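Local atomic coordinates of STM4351 (Salmonella enterica, PDB entry 2Y7I), a protein that binds arginine with high specificity in the periplasm as a member of the bacterial solute-binding protein family 3. Residues 10-15 against 69-74; 83-88 against 192-197; 30-35 against 87-92. All coordinates share one frame; numbering follows the deposited sequence.

From the N terminus the chain runs along strand 7-12 into 10-15, passes through helix 31-42 and returns at 69-74, where interaction 1 closes the first loop beside the bound arginine. Interaction 3 starts within that loop, at 30-35, and ends beyond it at 87-92, so the two cross; Asp32 of the helix joins them through its bond to Gly72 N. Interaction 2 opens at 83-88, after interaction 1 has closed, and reaches 192-197 across more than a hundred residues; it shares Gln87 and Pro88 with interaction 3. Backbone bonds Val69 N to Ala194 O and Gly192 N to Met73 O tie this late segment to 69-74.

Interaction 1: 10-15 against 69-74; sequences FGTSAT and VIAGMD. With ARG (arginine), chain C.
Phe10 and Ile70 meet with their side chains crossed obliquely, the ring atom CD2 of Phe10 lying 3.6 Å from the methyl CG2 of Ile70. With CG anti to its own carbonyl carbon (chi1 -80°), the Phe10 ring extends toward the neighbouring segment, and Ala36 and Cys40 of helix 31-42 pack against it as well. Val69, bridged to Gly11 in parallel register, turns its side chain to Leu57 and Leu61 of helix 57-62. At this bridge Ile70 N donates to Gly11 O over 3.2 Å, and the CA-H of Val69 also points at that oxygen.

One residue further on, a side chain takes over the pairing. Thr12 OG1 stands anti to its backbone N (chi1 -163°), which carries the hydroxyl across to donate in the carbonyl plane to Ile70 O, at 2.6 Å. The same OG1 rests against Ala71 CB, while the carbonyl oxygen of Ala71 accepts from the ligand.

The bound arginine lies beyond this point, and on this side its N-H groups are met mainly by backbone oxygens of Ser13, Ala71 and Gly72. Its NE donates to Ala71 O over 2.9 Å, with a weak bond from NH2 to the same oxygen, and NH2 also reaches Ser13 O at 2.9 Å. At the other end, the ligand N donates to Gly72 O and to Asp74 OD1, whereas Asp74 N returns a fairly straight bond (164°) to OXT, 3.0 Å away. Glu20, Glu118 and Asp160, with Arg79 and Thr122 N, complete the site. Ligand-binding loops at the ends of neighbouring parallel strands, here 7-12 and 68-69, are characteristic of the periplasmic binding protein fold, and these two form one wall of the arginine pocket.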
loop_
_atom_site.group_PDB
_atom_site.type_symbol
_atom_site.label_atom_id
_atom_site.label_comp_id
_atom_site.label_asym_id
_atom_site.label_seq_id
_atom_site.Cartn_x
_atom_site.Cartn_y
_atom_site.Cartn_z
ATOM N N PHE A 10 -16.557 -14.369 1.365
ATOM C CA PHE A 10 -16.290 -13.621 0.141
ATOM C C PHE A 10 -16.795 -14.392 -1.059
ATOM O O PHE A 10 -16.653 -15.611 -1.122
ATOM C CB PHE A 10 -14.791 -13.424 -0.061
ATOM C CG PHE A 10 -14.198 -12.315 0.753
ATOM C CD1 PHE A 10 -13.762 -12.552 2.055
ATOM C CD2 PHE A 10 -14.035 -11.040 0.206
ATOM C CE1 PHE A 10 -13.180 -11.515 2.814
ATOM C CE2 PHE A 10 -13.460 -9.995 0.961
ATOM C CZ PHE A 10 -13.037 -10.238 2.262
ATOM N N GLY A 11 -17.378 -13.670 -2.009
ATOM C CA GLY A 11 -17.695 -14.221 -3.319
ATOM C C GLY A 11 -16.645 -13.720 -4.287
ATOM O O GLY A 11 -16.203 -12.569 -4.189
ATOM N N THR A 12 -16.239 -14.588 -5.209
ATOM C CA THR A 12 -15.289 -14.241 -6.262
ATOM C C THR A 12 -15.539 -15.098 -7.513
ATOM O O THR A 12 -16.350 -16.036 -7.496
ATOM C CB THR A 12 -13.806 -14.391 -5.798
ATOM O OG1 THR A 12 -12.952 -13.673 -6.696
ATOM C CG2 THR A 12 -13.377 -15.851 -5.757
ATOM N N SER A 13 -14.842 -14.760 -8.591
ATOM C CA SER A 13 -14.857 -15.544 -9.817
ATOM C C SER A 13 -13.425 -15.888 -10.175
ATOM O O SER A 13 -12.696 -15.052 -10.725
ATOM C CB SER A 13 -15.493 -14.763 -10.963
ATOM O OG SER A 13 -15.609 -15.599 -12.099
ATOM N N ALA A 14 -13.035 -17.118 -9.849
ATOM C CA ALA A 14 -11.648 -17.571 -9.948
ATOM C C ALA A 14 -11.262 -18.024 -11.362
ATOM O O ALA A 14 -10.756 -19.128 -11.553
ATOM C CB ALA A 14 -11.399 -18.683 -8.933
ATOM N N THR A 15 -11.478 -17.129 -12.323
ATOM C CA THR A 15 -11.270 -17.357 -13.753
ATOM C C THR A 15 -10.186 -16.422 -14.289
ATOM O O THR A 15 -9.973 -16.327 -15.510
ATOM C CB THR A 15 -12.582 -17.009 -14.522
ATOM O OG1 THR A 15 -13.017 -15.681 -14.158
ATOM C CG2 THR A 15 -13.681 -17.991 -14.171
ATOM N N VAL A 69 -17.467 -9.032 -1.717
ATOM C CA VAL A 69 -17.008 -9.514 -3.013
ATOM C C VAL A 69 -15.635 -8.922 -3.260
ATOM O O VAL A 69 -15.424 -7.713 -3.075
ATOM C CB VAL A 69 -17.994 -9.111 -4.153
ATOM C CG1 VAL A 69 -17.341 -9.190 -5.521
ATOM C CG2 VAL A 69 -19.234 -9.999 -4.119
ATOM N N ILE A 70 -14.696 -9.782 -3.650
ATOM C CA ILE A 70 -13.411 -9.333 -4.171
ATOM C C ILE A 70 -13.129 -10.131 -5.448
ATOM O O ILE A 70 -13.166 -11.374 -5.434
ATOM C CB ILE A 70 -12.280 -9.421 -3.097
ATOM C CG1 ILE A 70 -11.052 -8.598 -3.517
ATOM C CG2 ILE A 70 -11.914 -10.891 -2.750
ATOM C CD1 ILE A 70 -9.927 -8.542 -2.447
ATOM N N ALA A 71 -12.911 -9.431 -6.563
ATOM C CA ALA A 71 -12.801 -10.113 -7.864
ATOM C C ALA A 71 -12.203 -9.267 -8.983
ATOM O O ALA A 71 -12.732 -9.239 -10.099
ATOM C CB ALA A 71 -14.182 -10.659 -8.295
ATOM N N GLY A 72 -11.102 -8.575 -8.690
ATOM C CA GLY A 72 -10.500 -7.663 -9.653
ATOM C C GLY A 72 -11.526 -6.669 -10.172
ATOM O O GLY A 72 -11.493 -6.299 -11.338
ATOM N N MET A 73 -12.410 -6.212 -9.284
ATOM C CA MET A 73 -13.609 -5.470 -9.683
ATOM C C MET A 73 -13.427 -3.953 -9.598
ATOM O O MET A 73 -13.295 -3.400 -8.499
ATOM C CB MET A 73 -14.802 -5.908 -8.812
ATOM C CG MET A 73 -16.123 -5.168 -9.105
ATOM S SD MET A 73 -17.527 -5.708 -8.091
ATOM C CE MET A 73 -17.892 -7.302 -8.881
ATOM N N ASP A 74 -13.413 -3.298 -10.761
ATOM C CA ASP A 74 -13.331 -1.838 -10.860
ATOM C C ASP A 74 -14.542 -1.214 -10.185
ATOM O O ASP A 74 -15.671 -1.678 -10.368
ATOM C CB ASP A 74 -13.329 -1.385 -12.330
ATOM C CG ASP A 74 -12.035 -1.729 -13.072
ATOM O OD1 ASP A 74 -11.303 -2.651 -12.665
ATOM O OD2 ASP A 74 -11.751 -1.042 -14.088
HETATM N N ARG C . -11.639 -5.504 -14.105
HETATM C CA ARG C . -12.787 -5.915 -14.973
HETATM C C ARG C . -14.091 -5.389 -14.386
HETATM O O ARG C . -15.161 -5.644 -14.933
HETATM C CB ARG C . -12.851 -7.450 -15.121
HETATM C CG ARG C . -12.891 -8.210 -13.783
HETATM C CD ARG C . -13.103 -9.711 -13.967
HETATM N NE ARG C . -12.802 -10.416 -12.718
HETATM C CZ ARG C . -12.913 -11.730 -12.534
HETATM N NH1 ARG C . -13.333 -12.534 -13.513
HETATM N NH2 ARG C . -12.605 -12.242 -11.361
HETATM O OXT ARG C . -14.097 -4.717 -13.337
#

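Interaction 2: 83-88 against 192-197; sequences VSFSQP and GIAVRK
Ser84 and Val195 form the hydrogen-bonded pair of a short antiparallel ladder, strand 84-85 against strand 194-195, at the side of a parallel sheet of the solute-binding fold; Ala194 is also backbone-bonded to Val69 of strand 68-69. Ser84 and Val195 exchange backbone bonds in both directions, Ser84 N to Val195 O and Val195 N to Ser84 O, each 2.8 Å long. Phe85 and Ala194 make the adjoining non-hydrogen-bonded pair, and Ser86 N to Ile193 O (2.9 Å) continues the ladder.

Apolar packing gathers on the face bearing Phe85 and Ala194. Val83 CG2 lies over one face of the Phe85 ring, offset toward its rim, and also touches Ala194 CB at 3.8 Å. Phe85 CE1 approaches that same methyl, while CD1 abuts the backbone of Gly192 at the ring edge. Leu61 of helix 57-62 packs against both Val83 and Ala194.

Polar side chains act at the two ends. The Lys197 chain, bent at chi2 (-68°), runs alongside Val83 and Ser84, with its CD 3.5 Å from Ser84 OG, and NZ bonds to Glu80 O. A water linked to Ser84 OG donates to Lys197 O. At the opposite end Ser86 OG, set between its backbone N and carbonyl carbon (chi1 65°), accepts from Ile193 N at 2.9 Å and donates to Gln87 O at 2.8 Å.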
loop_
_atom_site.group_PDB
_atom_site.type_symbol
_atom_site.label_atom_id
_atom_site.label_comp_id
_atom_site.label_asym_id
_atom_site.label_seq_id
_atom_site.Cartn_x
_atom_site.Cartn_y
_atom_site.Cartn_z
ATOM N N VAL A 83 -23.907 -1.378 -5.003
ATOM C CA VAL A 83 -23.158 -1.852 -3.828
ATOM C C VAL A 83 -22.332 -0.722 -3.204
ATOM O O VAL A 83 -22.160 0.329 -3.812
ATOM C CB VAL A 83 -22.172 -3.007 -4.186
ATOM C CG1 VAL A 83 -22.899 -4.205 -4.780
ATOM C CG2 VAL A 83 -21.076 -2.520 -5.131
ATOM N N SER A 84 -21.802 -0.972 -2.011
ATOM C CA SER A 84 -20.833 -0.076 -1.389
ATOM C C SER A 84 -19.424 -0.633 -1.585
ATOM O O SER A 84 -19.182 -1.812 -1.325
ATOM C CB SER A 84 -21.125 0.070 0.100
ATOM O OG SER A 84 -22.357 0.730 0.305
ATOM N N PHE A 85 -18.500 0.203 -2.053
ATOM C CA PHE A 85 -17.102 -0.206 -2.160
ATOM C C PHE A 85 -16.227 0.337 -1.036
ATOM O O PHE A 85 -16.472 1.421 -0.505
ATOM C CB PHE A 85 -16.495 0.245 -3.483
ATOM C CG PHE A 85 -16.939 -0.564 -4.678
ATOM C CD1 PHE A 85 -16.389 -1.817 -4.936
ATOM C CD2 PHE A 85 -17.876 -0.049 -5.564
ATOM C CE1 PHE A 85 -16.780 -2.562 -6.059
ATOM C CE2 PHE A 85 -18.273 -0.778 -6.687
ATOM C CZ PHE A 85 -17.723 -2.036 -6.932
ATOM N N SER A 86 -15.203 -0.440 -0.701
ATOM C CA SER A 86 -14.084 0.025 0.090
ATOM C C SER A 86 -13.292 1.071 -0.693
ATOM O O SER A 86 -13.554 1.325 -1.873
ATOM C CB SER A 86 -13.144 -1.137 0.412
ATOM O OG SER A 86 -12.550 -1.643 -0.782
ATOM N N GLN A 87 -12.330 1.673 -0.005
ATOM C CA GLN A 87 -11.259 2.429 -0.630
ATOM C C GLN A 87 -10.627 1.537 -1.710
ATOM O O GLN A 87 -10.697 0.301 -1.618
ATOM C CB GLN A 87 -10.205 2.775 0.431
ATOM C CG GLN A 87 -9.563 1.525 1.062
ATOM C CD GLN A 87 -8.487 1.850 2.062
ATOM O OE1 GLN A 87 -7.328 2.066 1.698
ATOM N NE2 GLN A 87 -8.857 1.887 3.331
ATOM N N PRO A 88 -9.991 2.146 -2.725
ATOM C CA PRO A 88 -9.291 1.307 -3.684
ATOM C C PRO A 88 -8.201 0.499 -2.986
ATOM O O PRO A 88 -7.539 1.012 -2.083
ATOM C CB PRO A 88 -8.670 2.319 -4.657
ATOM C CG PRO A 88 -8.618 3.608 -3.905
ATOM C CD PRO A 88 -9.822 3.581 -3.014
ATOM N N GLY A 192 -11.929 -2.455 -5.856
ATOM C CA GLY A 192 -12.549 -2.292 -4.539
ATOM C C GLY A 192 -13.098 -3.603 -4.021
ATOM O O GLY A 192 -13.337 -4.542 -4.796
ATOM N N ILE A 193 -13.268 -3.673 -2.710
ATOM C CA ILE A 193 -14.009 -4.760 -2.083
ATOM C C ILE A 193 -15.446 -4.277 -1.920
ATOM O O ILE A 193 -15.670 -3.207 -1.372
ATOM C CB ILE A 193 -13.404 -5.148 -0.711
ATOM C CG1 ILE A 193 -12.026 -5.795 -0.911
ATOM C CG2 ILE A 193 -14.341 -6.113 0.028
ATOM C CD1 ILE A 193 -11.271 -6.107 0.388
ATOM N N ALA A 194 -16.409 -5.064 -2.402
ATOM C CA ALA A 194 -17.819 -4.661 -2.372
ATOM C C ALA A 194 -18.571 -5.304 -1.216
ATOM O O ALA A 194 -18.359 -6.471 -0.887
ATOM C CB ALA A 194 -18.500 -4.978 -3.698
ATOM N N VAL A 195 -19.427 -4.511 -0.587
ATOM C CA VAL A 195 -20.368 -5.004 0.417
ATOM C C VAL A 195 -21.738 -4.433 0.068
ATOM O O VAL A 195 -21.830 -3.513 -0.749
ATOM C CB VAL A 195 -19.931 -4.641 1.868
ATOM C CG1 VAL A 195 -18.423 -4.882 2.052
ATOM C CG2 VAL A 195 -20.273 -3.192 2.221
ATOM N N ARG A 196 -22.793 -4.985 0.665
ATOM C CA ARG A 196 -24.145 -4.456 0.492
ATOM C C ARG A 196 -24.264 -3.011 0.966
ATOM O O ARG A 196 -23.571 -2.592 1.897
ATOM C CB ARG A 196 -25.153 -5.301 1.268
ATOM C CG ARG A 196 -25.641 -6.502 0.517
ATOM C CD ARG A 196 -26.719 -7.248 1.311
ATOM N NE ARG A 196 -26.289 -7.637 2.661
ATOM C CZ ARG A 196 -25.338 -8.533 2.948
ATOM N NH1 ARG A 196 -24.651 -9.155 1.982
ATOM N NH2 ARG A 196 -25.057 -8.794 4.221
ATOM N N LYS A 197 -25.181 -2.274 0.348
ATOM C CA LYS A 197 -25.390 -0.853 0.651
ATOM C C LYS A 197 -25.612 -0.467 2.116
ATOM O O LYS A 197 -25.135 0.580 2.560
ATOM C CB LYS A 197 -26.537 -0.303 -0.197
ATOM C CG LYS A 197 -26.134 0.046 -1.612
ATOM C CD LYS A 197 -25.206 1.240 -1.618
ATOM C CE LYS A 197 -25.290 1.985 -2.930
ATOM N NZ LYS A 197 -24.235 3.028 -2.955
HETATM O O HOH W 1 -22.505 0.487 3.463
#

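Interaction 3: 30-35 against 87-92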
loop_
_atom_site.group_PDB
_atom_site.type_symbol
_atom_site.label_atom_id
_atom_site.label_comp_id
_atom_site.label_asym_id
_atom_site.label_seq_id
_atom_site.Cartn_x
_atom_site.Cartn_y
_atom_site.Cartn_z
ATOM N N GLY A 30 -4.295 -16.228 -5.484
ATOM C CA GLY A 30 -4.108 -15.035 -6.284
ATOM C C GLY A 30 -3.895 -13.779 -5.464
ATOM O O GLY A 30 -3.932 -13.809 -4.226
ATOM N N PHE A 31 -3.694 -12.667 -6.168
ATOM C CA PHE A 31 -3.499 -11.382 -5.516
ATOM C C PHE A 31 -4.675 -11.035 -4.608
ATOM O O PHE A 31 -4.475 -10.697 -3.437
ATOM C CB PHE A 31 -3.279 -10.280 -6.542
ATOM C CG PHE A 31 -3.107 -8.917 -5.932
ATOM C CD1 PHE A 31 -1.919 -8.566 -5.303
ATOM C CD2 PHE A 31 -4.133 -7.979 -6.008
ATOM C CE1 PHE A 31 -1.752 -7.290 -4.750
ATOM C CE2 PHE A 31 -3.975 -6.703 -5.464
ATOM C CZ PHE A 31 -2.787 -6.371 -4.828
ATOM N N ASP A 32 -5.898 -11.142 -5.141
ATOM C CA ASP A 32 -7.100 -10.784 -4.363
ATOM C C ASP A 32 -7.281 -11.659 -3.135
ATOM O O ASP A 32 -7.782 -11.195 -2.116
ATOM C CB ASP A 32 -8.369 -10.890 -5.206
ATOM C CG ASP A 32 -8.572 -9.709 -6.123
ATOM O OD1 ASP A 32 -7.857 -8.683 -6.001
ATOM O OD2 ASP A 32 -9.474 -9.804 -6.978
ATOM N N ILE A 33 -6.899 -12.926 -3.251
ATOM C CA ILE A 33 -7.016 -13.872 -2.140
ATOM C C ILE A 33 -6.043 -13.489 -1.023
ATOM O O ILE A 33 -6.393 -13.541 0.153
ATOM C CB ILE A 33 -6.771 -15.338 -2.579
ATOM C CG1 ILE A 33 -7.624 -15.713 -3.812
ATOM C CG2 ILE A 33 -6.997 -16.307 -1.403
ATOM C CD1 ILE A 33 -9.125 -15.382 -3.714
ATOM N N ASP A 34 -4.826 -13.111 -1.399
ATOM C CA ASP A 34 -3.818 -12.661 -0.423
ATOM C C ASP A 34 -4.263 -11.394 0.290
ATOM O O ASP A 34 -4.124 -11.282 1.517
ATOM C CB ASP A 34 -2.450 -12.469 -1.088
ATOM C CG ASP A 34 -1.755 -13.793 -1.364
ATOM O OD1 ASP A 34 -2.355 -14.849 -1.079
ATOM O OD2 ASP A 34 -0.620 -13.787 -1.868
ATOM N N VAL A 35 -4.794 -10.447 -0.486
ATOM C CA VAL A 35 -5.383 -9.230 0.060
ATOM C C VAL A 35 -6.531 -9.554 1.032
ATOM O O VAL A 35 -6.525 -9.079 2.170
ATOM C CB VAL A 35 -5.853 -8.244 -1.054
ATOM C CG1 VAL A 35 -6.639 -7.078 -0.457
ATOM C CG2 VAL A 35 -4.655 -7.694 -1.837
ATOM N N GLN A 87 -12.330 1.673 -0.005
ATOM C CA GLN A 87 -11.259 2.429 -0.630
ATOM C C GLN A 87 -10.627 1.537 -1.710
ATOM O O GLN A 87 -10.697 0.301 -1.618
ATOM C CB GLN A 87 -10.205 2.775 0.431
ATOM C CG GLN A 87 -9.563 1.525 1.062
ATOM C CD GLN A 87 -8.487 1.850 2.062
ATOM O OE1 GLN A 87 -7.328 2.066 1.698
ATOM N NE2 GLN A 87 -8.857 1.887 3.331
ATOM N N PRO A 88 -9.991 2.146 -2.725
ATOM C CA PRO A 88 -9.291 1.307 -3.684
ATOM C C PRO A 88 -8.201 0.499 -2.986
ATOM O O PRO A 88 -7.539 1.012 -2.083
ATOM C CB PRO A 88 -8.670 2.319 -4.657
ATOM C CG PRO A 88 -8.618 3.608 -3.905
ATOM C CD PRO A 88 -9.822 3.581 -3.014
ATOM N N TYR A 89 -8.039 -0.764 -3.363
ATOM C CA TYR A 89 -6.911 -1.539 -2.839
ATOM C C TYR A 89 -5.817 -1.710 -3.889
ATOM O O TYR A 89 -4.680 -2.007 -3.544
ATOM C CB TYR A 89 -7.337 -2.880 -2.199
ATOM C CG TYR A 89 -7.901 -3.894 -3.175
ATOM C CD1 TYR A 89 -7.065 -4.806 -3.832
ATOM C CD2 TYR A 89 -9.264 -3.950 -3.431
ATOM C CE1 TYR A 89 -7.583 -5.736 -4.733
ATOM C CE2 TYR A 89 -9.788 -4.875 -4.342
ATOM C CZ TYR A 89 -8.947 -5.761 -4.983
ATOM O OH TYR A 89 -9.479 -6.677 -5.881
ATOM N N TYR A 90 -6.151 -1.489 -5.155
ATOM C CA TYR A 90 -5.192 -1.579 -6.253
ATOM C C TYR A 90 -5.741 -0.762 -7.417
ATOM O O TYR A 90 -6.947 -0.530 -7.484
ATOM C CB TYR A 90 -4.971 -3.039 -6.678
ATOM C CG TYR A 90 -3.789 -3.243 -7.606
ATOM C CD1 TYR A 90 -2.479 -3.069 -7.152
ATOM C CD2 TYR A 90 -3.983 -3.608 -8.936
ATOM C CE1 TYR A 90 -1.388 -3.261 -8.010
ATOM C CE2 TYR A 90 -2.912 -3.803 -9.794
ATOM C CZ TYR A 90 -1.622 -3.634 -9.326
ATOM O OH TYR A 90 -0.568 -3.825 -10.189
ATOM N N GLU A 91 -4.876 -0.325 -8.329
ATOM C CA GLU A 91 -5.313 0.578 -9.397
ATOM C C GLU A 91 -6.049 -0.152 -10.498
ATOM O O GLU A 91 -5.722 -1.290 -10.812
ATOM C CB GLU A 91 -4.130 1.325 -10.003
ATOM C CG GLU A 91 -3.715 2.535 -9.214
ATOM C CD GLU A 91 -2.569 3.281 -9.852
ATOM O OE1 GLU A 91 -2.098 2.849 -10.927
ATOM O OE2 GLU A 91 -2.143 4.302 -9.270
ATOM N N GLY A 92 -7.049 0.511 -11.075
ATOM C CA GLY A 92 -7.673 0.038 -12.299
ATOM C C GLY A 92 -6.750 0.392 -13.443
ATOM O O GLY A 92 -6.295 1.531 -13.549
#
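The first turn of helix 31-42, with Gly30 at its N-cap, faces an irregular segment, 87-92, and the backbones stay well apart: the nearest CA atoms, those of Val35 and Tyr89, are 8.4 Å from each other. Side chains bridge this distance, chiefly the ring of Tyr89. Its CG sits between the backbone N and the carbonyl carbon (chi1 67°), which aims the ring at the helix and delivers the phenol to Asp32.

Tyr89 OH donates to Asp32 OD1 over 2.6 Å. The carboxylate stands steeply to the ring, their planes inclined by 72°, and the hydroxyl meets OD1 from above the carboxylate plane. Along the same ring, Phe31 CE2 approaches the edge in plane, 3.8 Å from Tyr89 CE1, as the two aromatic side chains run antiparallel past one another. Val35 CG1 comes obliquely to Tyr89 CD1, and Val35 CG2 lies over one face of the Phe31 ring.

Phe31 also meets Tyr90, CE2 lying 4.0 Å from Tyr90 CB. The two rings meet obliquely, with their planes at 58°. Phe227 of the C-terminal helix 217-227 stacks on Tyr90 and makes an edge-to-face contact with Phe31.

The Asp32 carboxylate is buried, yet both oxygens have donors: OD1 takes the phenol and OD2 the backbone N-H of Gly72 beside the arginine pocket. These bonds would help stabilise the carboxylate if it is ionised, although the nearby Glu20 may raise its pKa, and they make Asp32 a second-shell link between Tyr89 and a loop that binds the ligand.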